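Local atomic coordinates of aminoacyltransferase FemA (Staphylococcus aureus, PDB entry 1LRZ), a protein that catalyses the addition of glycines 2 and 3 to the pentaglycine interpeptide bridge of Staphylococcus aureus peptidoglycan, using glycyl-tRNA as donor. Residues 43-48 with 87-92; 78-83 with 129-134. All blocks are in the same frame, centred on the assembly; numbering follows the deposited sequence.

Contact 1: 43-48 with 87-92; sequences VGIKNN and HFFFNE
Ile-45 drives its CD1 methyl into the notch between Phe-88 and Phe-89, and this insertion joins strand 39-46 to helix 83-98. The contact is helix-on-sheet packing in an alpha/beta fold: the helix belongs to the beta-alpha-beta crossover from strand 67-78 to its parallel neighbour 102-107, and here it also covers a strand farther out in the same mixed sheet. The short strand and helix segments run at 139° to each other, with axes 9.4 Å apart at closest approach, a separation filled by apolar side chains.

Ile-45 reaches the notch because its longer branch is stretched out: CD1 is anti to CA (chi2 170°). The methyl lies 3.5 Å from Phe-88 CD2 and comes to the edge of that ring, near its plane. On the other side of the notch, Ile-45 CD1 is 3.7 Å from Phe-89 CB and meets the edge of the second ring too. Isoleucine suits this place: it is wholly apolar, and its longer branch ends in a single methyl that reaches both phenylalanines. Met-1 and Phe-3 also pack on Ile-45.

Phe-89 holds CG anti to its backbone N (chi1 -180°), beside the carbonyl carbon; Cys-56, Pro-76 and Ile-78 of the sheet also touch this side chain. Phe-89 CE2 lies 4.4 Å from Gly-44 CA, a bare backbone contact at the ring edge. Val-43, two residues before Ile-45 and facing the helix with it, places CG2 4.5 Å from Phe-89 CZ. Phe-88 has one face overlain from within its own helix: Glu-92 CG sits 3.5 Å above the plane of the Phe-88 ring, offset toward its rim.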
loop_
_atom_site.group_PDB
_atom_site.type_symbol
_atom_site.label_atom_id
_atom_site.label_comp_id
_atom_site.label_asym_id
_atom_site.label_seq_id
_atom_site.Cartn_x
_atom_site.Cartn_y
_atom_site.Cartn_z
ATOM N N VAL A 43 -18.009 -13.591 12.092
ATOM C CA VAL A 43 -18.788 -14.740 11.659
ATOM C C VAL A 43 -17.979 -15.585 10.679
ATOM O O VAL A 43 -16.940 -15.144 10.175
ATOM C CB VAL A 43 -20.129 -14.288 10.996
ATOM C CG1 VAL A 43 -20.946 -13.461 11.988
ATOM C CG2 VAL A 43 -19.855 -13.475 9.733
ATOM N N GLY A 44 -18.440 -16.807 10.432
ATOM C CA GLY A 44 -17.745 -17.675 9.509
ATOM C C GLY A 44 -18.447 -19.011 9.369
ATOM O O GLY A 44 -19.573 -19.191 9.836
ATOM N N ILE A 45 -17.776 -19.945 8.712
ATOM C CA ILE A 45 -18.309 -21.283 8.521
ATOM C C ILE A 45 -17.240 -22.260 8.972
ATOM O O ILE A 45 -16.047 -22.049 8.732
ATOM C CB ILE A 45 -18.627 -21.577 7.030
ATOM C CG1 ILE A 45 -19.720 -20.640 6.521
ATOM C CG2 ILE A 45 -19.060 -23.035 6.863
ATOM C CD1 ILE A 45 -19.914 -20.693 5.026
ATOM N N LYS A 46 -17.670 -23.314 9.651
ATOM C CA LYS A 46 -16.760 -24.353 10.095
ATOM C C LYS A 46 -17.255 -25.640 9.473
ATOM O O LYS A 46 -18.458 -25.802 9.260
ATOM C CB LYS A 46 -16.780 -24.489 11.606
ATOM C CG LYS A 46 -16.025 -23.404 12.351
ATOM C CD LYS A 46 -15.993 -23.741 13.823
ATOM C CE LYS A 46 -15.118 -22.797 14.590
ATOM N NZ LYS A 46 -14.865 -23.350 15.940
ATOM N N ASN A 47 -16.334 -26.545 9.165
ATOM C CA ASN A 47 -16.719 -27.828 8.583
ATOM C C ASN A 47 -16.883 -28.864 9.701
ATOM O O ASN A 47 -16.923 -28.514 10.885
ATOM C CB ASN A 47 -15.667 -28.312 7.578
ATOM C CG ASN A 47 -14.317 -28.567 8.220
ATOM O OD1 ASN A 47 -14.207 -28.704 9.439
ATOM N ND2 ASN A 47 -13.280 -28.646 7.397
ATOM N N ASN A 48 -16.962 -30.134 9.314
ATOM C CA ASN A 48 -17.133 -31.231 10.260
ATOM C C ASN A 48 -15.980 -31.360 11.253
ATOM O O ASN A 48 -16.185 -31.785 12.390
ATOM C CB ASN A 48 -17.294 -32.556 9.505
ATOM C CG ASN A 48 -18.487 -32.553 8.568
ATOM O OD1 ASN A 48 -19.610 -32.248 8.977
ATOM N ND2 ASN A 48 -18.251 -32.897 7.302
ATOM N N HIS A 87 -22.415 -19.626 -2.009
ATOM C CA HIS A 87 -23.867 -19.496 -1.927
ATOM C C HIS A 87 -24.338 -19.660 -0.478
ATOM O O HIS A 87 -25.084 -18.829 0.046
ATOM C CB HIS A 87 -24.528 -20.559 -2.800
ATOM C CG HIS A 87 -26.016 -20.445 -2.864
ATOM N ND1 HIS A 87 -26.664 -19.724 -3.842
ATOM C CD2 HIS A 87 -26.983 -20.949 -2.060
ATOM C CE1 HIS A 87 -27.968 -19.792 -3.642
ATOM N NE2 HIS A 87 -28.188 -20.528 -2.567
ATOM N N PHE A 88 -23.894 -20.738 0.161
ATOM C CA PHE A 88 -24.243 -21.023 1.546
ATOM C C PHE A 88 -23.867 -19.863 2.461
ATOM O O PHE A 88 -24.649 -19.450 3.316
ATOM C CB PHE A 88 -23.508 -22.278 2.025
ATOM C CG PHE A 88 -23.792 -22.645 3.457
ATOM C CD1 PHE A 88 -25.027 -23.174 3.826
ATOM C CD2 PHE A 88 -22.829 -22.459 4.436
ATOM C CE1 PHE A 88 -25.293 -23.513 5.155
ATOM C CE2 PHE A 88 -23.088 -22.794 5.764
ATOM C CZ PHE A 88 -24.327 -23.324 6.122
ATOM N N PHE A 89 -22.660 -19.340 2.290
ATOM C CA PHE A 89 -22.215 -18.243 3.139
ATOM C C PHE A 89 -23.071 -16.988 3.041
ATOM O O PHE A 89 -23.460 -16.420 4.061
ATOM C CB PHE A 89 -20.758 -17.854 2.844
ATOM C CG PHE A 89 -20.259 -16.729 3.713
ATOM C CD1 PHE A 89 -20.478 -15.404 3.357
ATOM C CD2 PHE A 89 -19.640 -16.998 4.927
ATOM C CE1 PHE A 89 -20.095 -14.365 4.202
ATOM C CE2 PHE A 89 -19.255 -15.966 5.777
ATOM C CZ PHE A 89 -19.482 -14.650 5.415
ATOM N N PHE A 90 -23.353 -16.538 1.825
ATOM C CA PHE A 90 -24.132 -15.323 1.677
ATOM C C PHE A 90 -25.594 -15.467 2.081
ATOM O O PHE A 90 -26.221 -14.508 2.524
ATOM C CB PHE A 90 -23.979 -14.773 0.256
ATOM C CG PHE A 90 -22.650 -14.107 0.025
ATOM C CD1 PHE A 90 -21.620 -14.771 -0.632
ATOM C CD2 PHE A 90 -22.407 -12.833 0.536
ATOM C CE1 PHE A 90 -20.361 -14.176 -0.773
ATOM C CE2 PHE A 90 -21.157 -12.228 0.404
ATOM C CZ PHE A 90 -20.126 -12.905 -0.257
ATOM N N ASN A 91 -26.124 -16.675 1.959
ATOM C CA ASN A 91 -27.499 -16.937 2.343
ATOM C C ASN A 91 -27.553 -16.936 3.876
ATOM O O ASN A 91 -28.446 -16.342 4.477
ATOM C CB ASN A 91 -27.934 -18.294 1.796
ATOM C CG ASN A 91 -29.432 -18.426 1.694
ATOM O OD1 ASN A 91 -30.093 -17.591 1.085
ATOM N ND2 ASN A 91 -29.978 -19.480 2.286
ATOM N N GLU A 92 -26.579 -17.578 4.512
ATOM C CA GLU A 92 -26.563 -17.623 5.965
ATOM C C GLU A 92 -26.218 -16.266 6.565
ATOM O O GLU A 92 -26.645 -15.954 7.678
ATOM C CB GLU A 92 -25.575 -18.682 6.453
ATOM C CG GLU A 92 -25.943 -20.117 6.075
ATOM C CD GLU A 92 -27.147 -20.636 6.842
ATOM O OE1 GLU A 92 -27.202 -20.423 8.074
ATOM O OE2 GLU A 92 -28.030 -21.267 6.221
#

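Contact 2: 78-83 with 129-134; sequences IDYENQ and DWFFDK
Tyr-80 and Gln-83 meet helix 130-137 from the type I beta turn at Asp-79 to Asn-82 and the first turn of helix 83-98, with Gln-83 CA 8.4 Å from Phe-131 CA. Two motifs shape this strand-to-helix connection: an Asx turn, in which Asp-79 OD1 accepts from Glu-81 N, and an N-cap, in which Asn-82 OD1 accepts from Leu-85 N.

Gln-83 lies extended over one face of the Trp-130 indole, its amide plane 4° from the ring plane. Its CG makes a CH-pi contact 3.6 Å from the centroid of the six-membered ring, and OE1 reaches the five-membered ring, 3.6 Å from Trp-130 CG. Glutamine suits this surface site: its methylene gives the CH-pi contact while its flat amide stacks. At the indole edge Tyr-80 O is 3.1 Å from Trp-130 CZ2. A water oxygen accepts from Trp-130 NE1 at 2.7 Å and can donate to Tyr-80 O. One turn on, Lys-134 brings NZ to 3.5 Å from Gln-83 O.

Deeper, Tyr-80, its OH bonded to Pro-76 O, turns its edge to the Phe-131 face in an offset edge-to-face pair (planes at 81°), with Tyr-80 CE2 3.9 Å from Phe-131 CE1.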
loop_
_atom_site.group_PDB
_atom_site.type_symbol
_atom_site.label_atom_id
_atom_site.label_comp_id
_atom_site.label_asym_id
_atom_site.label_seq_id
_atom_site.Cartn_x
_atom_site.Cartn_y
_atom_site.Cartn_z
ATOM N N ILE A 78 -13.064 -16.299 1.840
ATOM C CA ILE A 78 -13.606 -17.618 1.572
ATOM C C ILE A 78 -13.062 -18.085 0.221
ATOM O O ILE A 78 -12.590 -17.268 -0.580
ATOM C CB ILE A 78 -15.159 -17.513 1.537
ATOM C CG1 ILE A 78 -15.816 -18.874 1.303
ATOM C CG2 ILE A 78 -15.579 -16.547 0.444
ATOM C CD1 ILE A 78 -17.334 -18.806 1.424
ATOM N N ASP A 79 -13.110 -19.389 -0.031
ATOM C CA ASP A 79 -12.640 -19.916 -1.314
ATOM C C ASP A 79 -13.706 -19.592 -2.358
ATOM O O ASP A 79 -14.751 -20.256 -2.426
ATOM C CB ASP A 79 -12.408 -21.432 -1.208
ATOM C CG ASP A 79 -12.220 -22.103 -2.566
ATOM O OD1 ASP A 79 -11.842 -21.410 -3.536
ATOM O OD2 ASP A 79 -12.434 -23.334 -2.651
ATOM N N TYR A 80 -13.447 -18.572 -3.174
ATOM C CA TYR A 80 -14.425 -18.169 -4.180
ATOM C C TYR A 80 -14.544 -19.074 -5.401
ATOM O O TYR A 80 -15.356 -18.801 -6.277
ATOM C CB TYR A 80 -14.194 -16.715 -4.617
ATOM C CG TYR A 80 -14.661 -15.695 -3.598
ATOM C CD1 TYR A 80 -13.773 -15.149 -2.670
ATOM C CD2 TYR A 80 -16.004 -15.279 -3.557
ATOM C CE1 TYR A 80 -14.208 -14.208 -1.724
ATOM C CE2 TYR A 80 -16.447 -14.343 -2.617
ATOM C CZ TYR A 80 -15.546 -13.810 -1.707
ATOM O OH TYR A 80 -15.966 -12.877 -0.780
ATOM N N GLU A 81 -13.749 -20.141 -5.468
ATOM C CA GLU A 81 -13.863 -21.088 -6.576
ATOM C C GLU A 81 -15.036 -22.031 -6.262
ATOM O O GLU A 81 -15.652 -22.598 -7.158
ATOM C CB GLU A 81 -12.586 -21.929 -6.714
ATOM C CG GLU A 81 -11.364 -21.133 -7.110
ATOM C CD GLU A 81 -11.610 -20.330 -8.365
ATOM O OE1 GLU A 81 -11.981 -20.946 -9.383
ATOM O OE2 GLU A 81 -11.442 -19.090 -8.334
ATOM N N ASN A 82 -15.327 -22.185 -4.976
ATOM C CA ASN A 82 -16.392 -23.068 -4.495
ATOM C C ASN A 82 -17.731 -22.318 -4.507
ATOM O O ASN A 82 -18.102 -21.683 -3.522
ATOM C CB ASN A 82 -16.059 -23.513 -3.068
ATOM C CG ASN A 82 -16.895 -24.692 -2.597
ATOM O OD1 ASN A 82 -18.045 -24.880 -3.012
ATOM N ND2 ASN A 82 -16.322 -25.483 -1.698
ATOM N N GLN A 83 -18.451 -22.399 -5.617
ATOM C CA GLN A 83 -19.722 -21.704 -5.742
ATOM C C GLN A 83 -20.790 -22.134 -4.742
ATOM O O GLN A 83 -21.579 -21.305 -4.301
ATOM C CB GLN A 83 -20.236 -21.823 -7.179
ATOM C CG GLN A 83 -19.213 -21.316 -8.190
ATOM C CD GLN A 83 -19.749 -21.160 -9.605
ATOM O OE1 GLN A 83 -18.971 -21.018 -10.547
ATOM N NE2 GLN A 83 -21.074 -21.170 -9.762
ATOM N N ASP A 129 -17.013 -13.729 -13.081
ATOM C CA ASP A 129 -18.247 -13.111 -13.580
ATOM C C ASP A 129 -19.521 -13.752 -13.003
ATOM O O ASP A 129 -20.517 -13.064 -12.796
ATOM C CB ASP A 129 -18.296 -13.205 -15.110
ATOM C CG ASP A 129 -17.332 -12.247 -15.793
ATOM O OD1 ASP A 129 -16.439 -11.683 -15.120
ATOM O OD2 ASP A 129 -17.470 -12.063 -17.020
ATOM N N TRP A 130 -19.488 -15.064 -12.763
ATOM C CA TRP A 130 -20.642 -15.782 -12.211
ATOM C C TRP A 130 -21.104 -15.173 -10.885
ATOM O O TRP A 130 -22.274 -15.290 -10.498
ATOM C CB TRP A 130 -20.297 -17.255 -11.976
ATOM C CG TRP A 130 -19.240 -17.468 -10.940
ATOM C CD1 TRP A 130 -17.891 -17.517 -11.143
ATOM C CD2 TRP A 130 -19.438 -17.604 -9.525
ATOM N NE1 TRP A 130 -17.235 -17.673 -9.944
ATOM C CE2 TRP A 130 -18.160 -17.731 -8.935
ATOM C CE3 TRP A 130 -20.573 -17.635 -8.698
ATOM C CZ2 TRP A 130 -17.984 -17.875 -7.547
ATOM C CZ3 TRP A 130 -20.394 -17.780 -7.312
ATOM C CH2 TRP A 130 -19.109 -17.900 -6.757
ATOM N N PHE A 131 -20.178 -14.528 -10.189
ATOM C CA PHE A 131 -20.493 -13.924 -8.904
ATOM C C PHE A 131 -21.625 -12.905 -8.987
ATOM O O PHE A 131 -22.499 -12.875 -8.117
ATOM C CB PHE A 131 -19.254 -13.243 -8.319
ATOM C CG PHE A 131 -19.427 -12.804 -6.899
ATOM C CD1 PHE A 131 -19.513 -13.745 -5.874
ATOM C CD2 PHE A 131 -19.520 -11.453 -6.581
ATOM C CE1 PHE A 131 -19.685 -13.347 -4.551
ATOM C CE2 PHE A 131 -19.691 -11.048 -5.268
ATOM C CZ PHE A 131 -19.774 -11.995 -4.246
ATOM N N PHE A 132 -21.616 -12.064 -10.018
ATOM C CA PHE A 132 -22.661 -11.049 -10.150
ATOM C C PHE A 132 -24.068 -11.660 -10.174
ATOM O O PHE A 132 -24.971 -11.181 -9.481
ATOM C CB PHE A 132 -22.442 -10.192 -11.407
ATOM C CG PHE A 132 -21.157 -9.382 -11.384
ATOM C CD1 PHE A 132 -19.976 -9.903 -11.914
ATOM C CD2 PHE A 132 -21.129 -8.107 -10.807
ATOM C CE1 PHE A 132 -18.783 -9.175 -11.875
ATOM C CE2 PHE A 132 -19.937 -7.362 -10.760
ATOM C CZ PHE A 132 -18.764 -7.899 -11.295
ATOM N N ASP A 133 -24.248 -12.714 -10.965
ATOM C CA ASP A 133 -25.544 -13.377 -11.077
ATOM C C ASP A 133 -25.955 -14.025 -9.764
ATOM O O ASP A 133 -27.113 -13.928 -9.350
ATOM C CB ASP A 133 -25.509 -14.439 -12.181
ATOM C CG ASP A 133 -25.750 -13.852 -13.570
ATOM O OD1 ASP A 133 -25.528 -14.568 -14.574
ATOM O OD2 ASP A 133 -26.170 -12.677 -13.664
ATOM N N LYS A 134 -25.008 -14.691 -9.110
ATOM C CA LYS A 134 -25.314 -15.331 -7.846
ATOM C C LYS A 134 -25.745 -14.301 -6.794
ATOM O O LYS A 134 -26.719 -14.520 -6.075
ATOM C CB LYS A 134 -24.115 -16.135 -7.346
ATOM C CG LYS A 134 -24.307 -16.706 -5.944
ATOM C CD LYS A 134 -23.768 -18.113 -5.840
ATOM C CE LYS A 134 -24.599 -19.065 -6.693
ATOM N NZ LYS A 134 -24.151 -20.476 -6.564
HETATM O O HOH W 1 -14.617 -18.100 -9.320
#

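How the contacts relate
Contacts 1 and 2 have centres about 14 Å apart and share helix 83-98, whose first residue, Gln-83, takes part in contact 2 and whose residues 87-92 take part in contact 1. Along the chain their segments alternate: 43-48, 78-83, 87-92, 129-134. The helix thus packs both against strand 39-46 of the seven-stranded sheet and, through its first residue, against helix 130-137. The two contacts also touch directly: Phe-89 CB lies 3.8 Å from Ile-78 CD1, and Phe-90 CE1 lies 3.9 Å from Phe-131 CE1. Together they pack four sequence-distant pieces into one continuous part of this FemABX-family protein, with contact 1 buried and contact 2 at the surface.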